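Local atomic coordinates of uncharacterized protein (Pyrococcus abyssi, PDB entry 5IFF), a protein that is a restriction DNA glycosylase that binds double-stranded DNA and probably excises adenine from its recognition sequence. Residues A[100-105]-A[200-206]; A[84-89]-A[188-192]; A[76-80]-A[212-216]. The protein carries 2 engineered substitutions. All coordinates share one frame. Residue numbers count along the deposited sequence, not the author numbering.

Interaction 1. Residues A[100-105]-A[200-206]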
loop_
_atom_site.group_PDB
_atom_site.type_symbol
_atom_site.label_atom_id
_atom_site.label_comp_id
_atom_site.label_asym_id
_atom_site.label_seq_id
_atom_site.Cartn_x
_atom_site.Cartn_y
_atom_site.Cartn_z
ATOM N N VAL A 100 23.069 32.153 1.501
ATOM C CA VAL A 100 21.911 31.702 0.708
ATOM C C VAL A 100 20.609 32.341 1.235
ATOM O O VAL A 100 20.267 32.120 2.417
ATOM C CB VAL A 100 21.808 30.175 0.760
ATOM C CG1 VAL A 100 20.514 29.668 0.063
ATOM C CG2 VAL A 100 23.053 29.552 0.099
ATOM N N LYS A 101 19.889 33.096 0.389
ATOM C CA LYS A 101 18.614 33.766 0.777
ATOM C C LYS A 101 17.504 33.489 -0.256
ATOM O O LYS A 101 16.455 34.125 -0.263
ATOM C CB LYS A 101 18.799 35.279 0.906
ATOM C CG LYS A 101 19.856 35.744 1.894
ATOM C CD LYS A 101 19.435 35.493 3.328
ATOM C CE LYS A 101 20.514 35.917 4.298
ATOM N NZ LYS A 101 20.222 35.415 5.665
ATOM N N SER A 102 17.766 32.559 -1.157
ATOM C CA SER A 102 16.776 32.193 -2.165
ATOM C C SER A 102 16.926 30.704 -2.463
ATOM O O SER A 102 18.029 30.168 -2.378
ATOM C CB SER A 102 16.965 33.024 -3.429
ATOM O OG SER A 102 16.053 32.587 -4.401
ATOM N N TYR A 103 15.823 30.041 -2.794
ATOM C CA TYR A 103 15.786 28.581 -2.810
ATOM C C TYR A 103 15.108 28.053 -4.046
ATOM O O TYR A 103 14.283 28.751 -4.645
ATOM C CB TYR A 103 15.054 28.059 -1.561
ATOM C CG TYR A 103 15.653 28.658 -0.301
ATOM C CD1 TYR A 103 16.802 28.121 0.261
ATOM C CD2 TYR A 103 15.088 29.781 0.298
ATOM C CE1 TYR A 103 17.396 28.711 1.421
ATOM C CE2 TYR A 103 15.634 30.341 1.438
ATOM C CZ TYR A 103 16.791 29.794 1.998
ATOM O OH TYR A 103 17.376 30.355 3.115
ATOM N N LEU A 104 15.401 26.800 -4.381
ATOM C CA LEU A 104 14.742 26.176 -5.516
ATOM C C LEU A 104 13.216 26.192 -5.344
ATOM O O LEU A 104 12.488 26.564 -6.267
ATOM C CB LEU A 104 15.240 24.757 -5.703
ATOM C CG LEU A 104 14.713 24.242 -7.054
ATOM C CD1 LEU A 104 15.412 24.927 -8.232
ATOM C CD2 LEU A 104 14.778 22.766 -7.108
ATOM N N GLU A 105 12.729 25.834 -4.151
ATOM C CA GLU A 105 11.279 25.898 -3.865
ATOM C C GLU A 105 10.670 27.283 -4.135
ATOM O O GLU A 105 9.518 27.357 -4.552
ATOM C CB GLU A 105 10.988 25.462 -2.413
ATOM C CG GLU A 105 11.014 23.925 -2.261
ATOM C CD GLU A 105 10.537 23.426 -0.899
ATOM O OE1 GLU A 105 9.829 24.198 -0.192
ATOM O OE2 GLU A 105 10.896 22.280 -0.528
ATOM N N ILE A 200 20.362 24.881 -0.580
ATOM C CA ILE A 200 19.701 25.748 -1.578
ATOM C C ILE A 200 18.300 25.216 -1.989
ATOM O O ILE A 200 17.550 25.910 -2.664
ATOM C CB ILE A 200 20.543 25.945 -2.824
ATOM C CG1 ILE A 200 20.702 24.631 -3.608
ATOM C CG2 ILE A 200 21.889 26.574 -2.453
ATOM C CD1 ILE A 200 21.079 24.872 -5.086
ATOM N N ALA A 201 17.936 24.030 -1.509
ATOM C CA ALA A 201 16.633 23.435 -1.865
ATOM C C ALA A 201 15.428 24.156 -1.253
ATOM O O ALA A 201 14.407 24.401 -1.945
ATOM C CB ALA A 201 16.621 21.954 -1.440
ATOM N N SER A 202 15.505 24.461 0.047
ATOM C CA SER A 202 14.432 25.192 0.751
ATOM C C SER A 202 14.974 25.783 2.034
ATOM O O SER A 202 15.962 25.250 2.587
ATOM C CB SER A 202 13.258 24.294 1.100
ATOM O OG SER A 202 13.595 23.356 2.126
ATOM N N GLU A 203 14.301 26.813 2.556
ATOM C CA GLU A 203 14.766 27.392 3.816
ATOM C C GLU A 203 14.711 26.342 4.918
ATOM O O GLU A 203 15.567 26.272 5.773
ATOM C CB GLU A 203 13.927 28.619 4.217
ATOM C CG GLU A 203 14.489 29.317 5.457
ATOM C CD GLU A 203 13.872 30.683 5.723
ATOM O OE1 GLU A 203 12.981 31.103 4.971
ATOM O OE2 GLU A 203 14.298 31.335 6.694
ATOM N N THR A 204 13.683 25.513 4.908
ATOM C CA THR A 204 13.555 24.496 5.938
ATOM C C THR A 204 14.702 23.493 5.881
ATOM O O THR A 204 15.283 23.116 6.919
ATOM C CB THR A 204 12.211 23.753 5.813
ATOM O OG1 THR A 204 11.150 24.687 6.053
ATOM C CG2 THR A 204 12.119 22.660 6.876
ATOM N N HIS A 205 15.047 23.072 4.662
ATOM C CA HIS A 205 16.175 22.147 4.532
ATOM C C HIS A 205 17.461 22.806 5.002
ATOM O O HIS A 205 18.240 22.166 5.689
ATOM C CB HIS A 205 16.350 21.665 3.081
ATOM C CG HIS A 205 15.377 20.596 2.668
ATOM N ND1 HIS A 205 15.065 19.520 3.481
ATOM C CD2 HIS A 205 14.624 20.459 1.551
ATOM C CE1 HIS A 205 14.155 18.764 2.861
ATOM N NE2 HIS A 205 13.883 19.313 1.690
ATOM N N LYS A 206 17.673 24.061 4.615
ATOM C CA LYS A 206 18.893 24.786 5.055
ATOM C C LYS A 206 18.975 24.841 6.595
ATOM O O LYS A 206 20.044 24.593 7.206
ATOM C CB LYS A 206 18.902 26.221 4.479
ATOM C CG LYS A 206 20.132 27.030 4.974
ATOM C CD LYS A 206 20.226 28.453 4.378
ATOM C CE LYS A 206 19.720 29.476 5.325
ATOM N NZ LYS A 206 19.905 30.922 4.825
HETATM O O HOH W 1 11.390 21.751 2.129
#

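Interaction 2. Residues A[84-89]-A[188-192]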
loop_
_atom_site.group_PDB
_atom_site.type_symbol
_atom_site.label_atom_id
_atom_site.label_comp_id
_atom_site.label_asym_id
_atom_site.label_seq_id
_atom_site.Cartn_x
_atom_site.Cartn_y
_atom_site.Cartn_z
ATOM N N ILE A 84 38.052 13.359 7.771
ATOM C CA ILE A 84 37.844 13.452 6.339
ATOM C C ILE A 84 37.203 14.801 6.006
ATOM O O ILE A 84 37.648 15.515 5.102
ATOM C CB ILE A 84 36.983 12.272 5.839
ATOM C CG1 ILE A 84 37.812 10.965 5.932
ATOM C CG2 ILE A 84 36.561 12.470 4.377
ATOM C CD1 ILE A 84 36.914 9.664 5.771
ATOM N N LEU A 85 36.178 15.155 6.754
ATOM C CA LEU A 85 35.541 16.439 6.587
ATOM C C LEU A 85 36.016 17.300 7.787
ATOM O O LEU A 85 35.753 16.976 8.955
ATOM C CB LEU A 85 34.054 16.256 6.511
ATOM C CG LEU A 85 33.148 17.342 5.924
ATOM C CD1 LEU A 85 33.173 18.526 6.816
ATOM C CD2 LEU A 85 33.451 17.782 4.513
ATOM N N THR A 86 36.794 18.327 7.492
ATOM C CA THR A 86 37.544 19.027 8.521
ATOM C C THR A 86 36.672 20.096 9.173
ATOM O O THR A 86 35.585 20.407 8.673
ATOM C CB THR A 86 38.797 19.740 7.966
ATOM O OG1 THR A 86 38.367 20.681 6.984
ATOM C CG2 THR A 86 39.787 18.746 7.332
ATOM N N TYR A 87 37.165 20.658 10.265
ATOM C CA TYR A 87 36.422 21.769 10.871
ATOM C C TYR A 87 36.308 22.878 9.868
ATOM O O TYR A 87 35.246 23.454 9.708
ATOM C CB TYR A 87 37.142 22.305 12.133
ATOM C CG TYR A 87 36.953 21.395 13.290
ATOM C CD1 TYR A 87 35.828 21.510 14.115
ATOM C CD2 TYR A 87 37.878 20.392 13.557
ATOM C CE1 TYR A 87 35.636 20.659 15.192
ATOM C CE2 TYR A 87 37.699 19.536 14.631
ATOM C CZ TYR A 87 36.574 19.672 15.443
ATOM O OH TYR A 87 36.402 18.821 16.516
ATOM N N ASN A 88 37.427 23.140 9.168
ATOM C CA ASN A 88 37.424 24.215 8.210
ATOM C C ASN A 88 36.377 23.962 7.101
ATOM O O ASN A 88 35.744 24.900 6.627
ATOM C CB ASN A 88 38.792 24.399 7.602
ATOM C CG ASN A 88 38.851 25.586 6.677
ATOM O OD1 ASN A 88 38.958 26.710 7.115
ATOM N ND2 ASN A 88 38.812 25.340 5.399
ATOM N N ASP A 89 36.265 22.699 6.667
ATOM C CA ASP A 89 35.251 22.343 5.682
ATOM C C ASP A 89 33.861 22.753 6.215
ATOM O O ASP A 89 33.004 23.281 5.470
ATOM C CB ASP A 89 35.248 20.842 5.400
ATOM C CG ASP A 89 36.451 20.381 4.568
ATOM O OD1 ASP A 89 37.083 21.179 3.853
ATOM O OD2 ASP A 89 36.757 19.177 4.647
ATOM N N VAL A 188 34.947 13.316 -0.469
ATOM C CA VAL A 188 34.556 14.487 0.334
ATOM C C VAL A 188 33.792 15.561 -0.423
ATOM O O VAL A 188 32.892 16.140 0.140
ATOM C CB VAL A 188 35.749 15.236 0.974
ATOM C CG1 VAL A 188 35.237 16.092 2.075
ATOM C CG2 VAL A 188 36.701 14.308 1.562
ATOM N N ASP A 189 34.146 15.855 -1.678
ATOM C CA ASP A 189 33.446 16.928 -2.374
ATOM C C ASP A 189 31.963 16.579 -2.628
ATOM O O ASP A 189 31.130 17.470 -2.756
ATOM C CB ASP A 189 34.141 17.300 -3.693
ATOM C CG ASP A 189 34.265 16.135 -4.645
ATOM O OD1 ASP A 189 33.950 15.003 -4.242
ATOM O OD2 ASP A 189 34.703 16.344 -5.795
ATOM N N LEU A 190 31.649 15.295 -2.701
ATOM C CA LEU A 190 30.274 14.885 -2.901
ATOM C C LEU A 190 29.466 15.201 -1.622
ATOM O O LEU A 190 28.319 15.541 -1.678
ATOM C CB LEU A 190 30.156 13.405 -3.165
ATOM C CG LEU A 190 28.725 12.894 -3.312
ATOM C CD1 LEU A 190 28.008 13.603 -4.451
ATOM C CD2 LEU A 190 28.676 11.331 -3.506
ATOM N N MET A 191 30.058 14.947 -0.476
ATOM C CA MET A 191 29.372 15.227 0.783
ATOM C C MET A 191 29.179 16.724 0.906
ATOM O O MET A 191 28.101 17.167 1.339
ATOM C CB MET A 191 30.179 14.703 1.990
ATOM C CG MET A 191 30.120 13.139 2.147
ATOM S SD MET A 191 31.083 12.531 3.576
ATOM C CE MET A 191 32.722 12.302 2.783
ATOM N N LYS A 192 30.204 17.485 0.538
ATOM C CA LYS A 192 30.048 18.934 0.555
ATOM C C LYS A 192 28.914 19.409 -0.356
ATOM O O LYS A 192 28.080 20.220 0.041
ATOM C CB LYS A 192 31.320 19.606 0.136
ATOM C CG LYS A 192 32.475 19.361 1.129
ATOM C CD LYS A 192 33.736 20.078 0.557
ATOM C CE LYS A 192 34.989 19.901 1.409
ATOM N NZ LYS A 192 36.254 20.362 0.656
#

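Interaction 3. Residues A[76-80]-A[212-216]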
loop_
_atom_site.group_PDB
_atom_site.type_symbol
_atom_site.label_atom_id
_atom_site.label_comp_id
_atom_site.label_asym_id
_atom_site.label_seq_id
_atom_site.Cartn_x
_atom_site.Cartn_y
_atom_site.Cartn_z
ATOM N N VAL A 76 28.367 12.216 6.952
ATOM C CA VAL A 76 29.028 13.445 7.411
ATOM C C VAL A 76 29.530 13.314 8.848
ATOM O O VAL A 76 30.656 13.729 9.148
ATOM C CB VAL A 76 28.065 14.680 7.256
ATOM C CG1 VAL A 76 28.616 15.941 7.952
ATOM C CG2 VAL A 76 27.896 14.970 5.738
ATOM N N ARG A 77 28.738 12.732 9.739
ATOM C CA ARG A 77 29.200 12.623 11.125
ATOM C C ARG A 77 30.438 11.701 11.138
ATOM O O ARG A 77 31.432 11.982 11.823
ATOM C CB ARG A 77 28.102 12.110 12.065
ATOM C CG ARG A 77 28.561 12.084 13.532
ATOM C CD ARG A 77 27.478 11.612 14.499
ATOM N NE ARG A 77 26.380 12.571 14.664
ATOM C CZ ARG A 77 25.197 12.430 14.079
ATOM N NH1 ARG A 77 24.243 13.316 14.281
ATOM N NH2 ARG A 77 24.980 11.384 13.289
ATOM N N LEU A 78 30.392 10.604 10.380
ATOM C CA LEU A 78 31.559 9.693 10.324
ATOM C C LEU A 78 32.742 10.392 9.659
ATOM O O LEU A 78 33.878 10.253 10.130
ATOM C CB LEU A 78 31.244 8.396 9.557
ATOM C CG LEU A 78 30.400 7.333 10.258
ATOM C CD1 LEU A 78 30.170 6.160 9.275
ATOM C CD2 LEU A 78 31.013 6.884 11.606
ATOM N N ALA A 79 32.475 11.156 8.588
ATOM C CA ALA A 79 33.574 11.868 7.906
ATOM C C ALA A 79 34.268 12.872 8.843
ATOM O O ALA A 79 35.495 13.047 8.840
ATOM C CB ALA A 79 33.039 12.584 6.666
ATOM N N HIS A 80 33.460 13.592 9.613
ATOM C CA HIS A 80 34.049 14.557 10.543
ATOM C C HIS A 80 34.739 13.868 11.716
ATOM O O HIS A 80 35.851 14.251 12.093
ATOM C CB HIS A 80 32.971 15.541 11.037
ATOM C CG HIS A 80 33.517 16.565 11.966
ATOM N ND1 HIS A 80 34.501 17.465 11.598
ATOM C CD2 HIS A 80 33.302 16.769 13.294
ATOM C CE1 HIS A 80 34.821 18.219 12.641
ATOM N NE2 HIS A 80 34.104 17.809 13.677
ATOM N N PHE A 212 22.231 20.753 12.179
ATOM C CA PHE A 212 22.996 19.495 12.155
ATOM C C PHE A 212 24.514 19.750 12.178
ATOM O O PHE A 212 25.242 19.177 12.997
ATOM C CB PHE A 212 22.642 18.687 10.912
ATOM C CG PHE A 212 23.570 17.519 10.677
ATOM C CD1 PHE A 212 23.689 16.508 11.630
ATOM C CD2 PHE A 212 24.340 17.469 9.530
ATOM C CE1 PHE A 212 24.556 15.439 11.410
ATOM C CE2 PHE A 212 25.212 16.401 9.298
ATOM C CZ PHE A 212 25.313 15.396 10.233
ATOM N N LEU A 213 24.987 20.592 11.263
ATOM C CA LEU A 213 26.416 20.908 11.231
ATOM C C LEU A 213 26.865 21.567 12.520
ATOM O O LEU A 213 27.874 21.188 13.086
ATOM C CB LEU A 213 26.762 21.820 10.047
ATOM C CG LEU A 213 26.539 21.164 8.675
ATOM C CD1 LEU A 213 26.746 22.184 7.567
ATOM C CD2 LEU A 213 27.507 19.929 8.503
ATOM N N ARG A 214 26.103 22.546 13.020
ATOM C CA ARG A 214 26.445 23.130 14.303
ATOM C C ARG A 214 26.563 22.072 15.391
ATOM O O ARG A 214 27.405 22.197 16.272
ATOM C CB ARG A 214 25.428 24.222 14.745
ATOM C CG ARG A 214 25.582 25.484 13.923
ATOM C CD ARG A 214 24.452 26.456 14.224
ATOM N NE ARG A 214 24.480 27.681 13.427
ATOM C CZ ARG A 214 23.440 28.518 13.330
ATOM N NH1 ARG A 214 22.263 28.240 13.934
ATOM N NH2 ARG A 214 23.567 29.619 12.611
ATOM N N SER A 215 25.750 21.024 15.319
ATOM C CA SER A 215 25.719 20.038 16.397
ATOM C C SER A 215 26.914 19.099 16.305
ATOM O O SER A 215 27.344 18.560 17.322
ATOM C CB SER A 215 24.433 19.208 16.350
ATOM O OG SER A 215 24.471 18.250 15.298
ATOM N N ILE A 216 27.430 18.874 15.097
ATOM C CA ILE A 216 28.585 17.971 15.038
ATOM C C ILE A 216 29.912 18.695 15.408
ATOM O O ILE A 216 30.831 18.062 15.858
ATOM C CB ILE A 216 28.733 17.291 13.681
ATOM C CG1 ILE A 216 29.132 18.278 12.618
ATOM C CG2 ILE A 216 27.455 16.524 13.273
ATOM C CD1 ILE A 216 29.281 17.583 11.221
HETATM O O HOH W 2 24.937 15.427 16.078
#

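Interaction 1. Residues A[100-105]-A[200-206]
At the junction between helices 188-201 and 203-216, segment 100-105 supplies partners for carbonyls at the C-terminal end of helix 188-201. Leu104 N donates to Ile200 O at 2.9 Å, and Glu105 N donates to Ala201 O at 3.1 Å, both nearly straight. Tyr103 CA adds a CH...O contact to Ile200 O at 3.2 Å, while Ser102 O, buried here, has no partner in the model. Lys206 is the other anchor. Its NZ donates to Val100 O at 2.7 Å and to Tyr103 OH at 3.1 Å, and a further bond to Ala97 O ties it to the end of helix 87-99. Between these anchors the Tyr103 ring lies with one face against Ser202 C and Glu203 CA, and Glu203 CB makes an off-centre CH-pi contact, 4.1 Å from the ring centroid. Ser202 serves the next helix: its OG accepts from His205 N at 2.9 Å, and its O accepts from Lys206 N at 2.9 Å. Water 1 sits 2.7 Å from Ser202 OG and donates to Glu105 OE2 at 2.8 Å; the same carboxylate oxygen also bonds to Ser156, on strand 154-163. The outer side faces the second subunit, whose Tyr119 OH bonds to Lys101 N. Altogether this is a junction of two consecutive helices, in which Ser202 leaves the helical run of 188-201 and N-caps 203-216, with the Ala201 side chain about 5 Å from that of the adenine-site residue Val158.

Interaction 2. Residues A[84-89]-A[188-192]
A capping box starts helix 87-99, and the turn that carries it packs against the first turn of helix 188-201. In the box, Thr86 is the N-cap: Asp89 N donates to Thr86 OG1 at 2.9 Å, and Thr86 N returns a bond to Asp89 OD2 at 3.0 Å. Just before it, two apolar side chains reach across. Ile84 CG2 rests 3.4 Å from Val188 CG2 and 4.2 Å from Met191 CE, while Leu85 CD2 lies 3.5 Å from Val188 CG1 and 3.9 Å from Lys192 CG. Val188 is therefore wedged between both, its CG1 against Leu85 and its CG2 against Ile84. Ala79 of helix 72-81 also packs on Ile84, Leu85 and Met191, so the apolar patch extends onto that helix. Asp89 does double duty: with OD2 taken by the box, its OD1 is left to form a salt bridge, with a weak hydrogen bond, to Lys192 NZ at 3.4 Å.

Interaction 3. Residues A[76-80]-A[212-216]
The apolar contacts centre on Val76. It points at the other helix and puts CG1 3.7 Å from both Phe212 CE2 and Ile216 CD1, and 4.2 Å from Leu213 CD2. Phe212 and Ile216, one turn apart, thus hold the same methyl group. A turn further along, His80 CB approaches Ile216 CD1 at 4.2 Å, and His80 CD2 comes 3.8 Å from Ile216 O; the imidazole ND1 is committed to Leu85 O.

The polar contacts gather on the outer side, around Arg77. Phe212 CE1 lies over one face of its guanidinium, 3.6 Å from NH1, but that nitrogen sits near the plane of the phenyl ring, at its edge, so this is not a cation-pi stack. Arg77 NH2 bonds to Tyr68 O. A water links the helices: Arg77 NH1 donates to water 2 at 2.9 Å, and water 2 donates to Ser215 OG at 3.0 Å. Ser215 OG in turn gives its proton to Phe212 O at 2.6 Å, so the water bridge leads on to the backbone.

The local axes run in roughly the same direction, crossing at -32° and 11.0 Å apart. With Ile90 and Leu94 of helix 87-99 and Leu195 of helix 188-201 filling in around Val76, Leu213 and Ile216, this is helix-helix packing within a compact four-helix cluster.

In the fold
All three contacts tie the helices before the long strands to the two that end the chain. Interactions 2 and 3, with centres 10 Å apart, touch directly through the turn after helix 72-81: Leu85 N and Ala79 O are 3.0 Å apart, as are Leu85 O and His80 ND1. Interaction 1 sits about 20 Å from either centre, at the far end of helix 188-201, which it shares with interaction 2, and of helix 203-216, which it shares with interaction 3. It is also nearest the DNA, about 14 Å at closest atoms against 19 and 21 Å. The adenine-site residue Ile60 lies about 8 to 10 Å, side chain to side chain, from Met191, Val76 and Ala201.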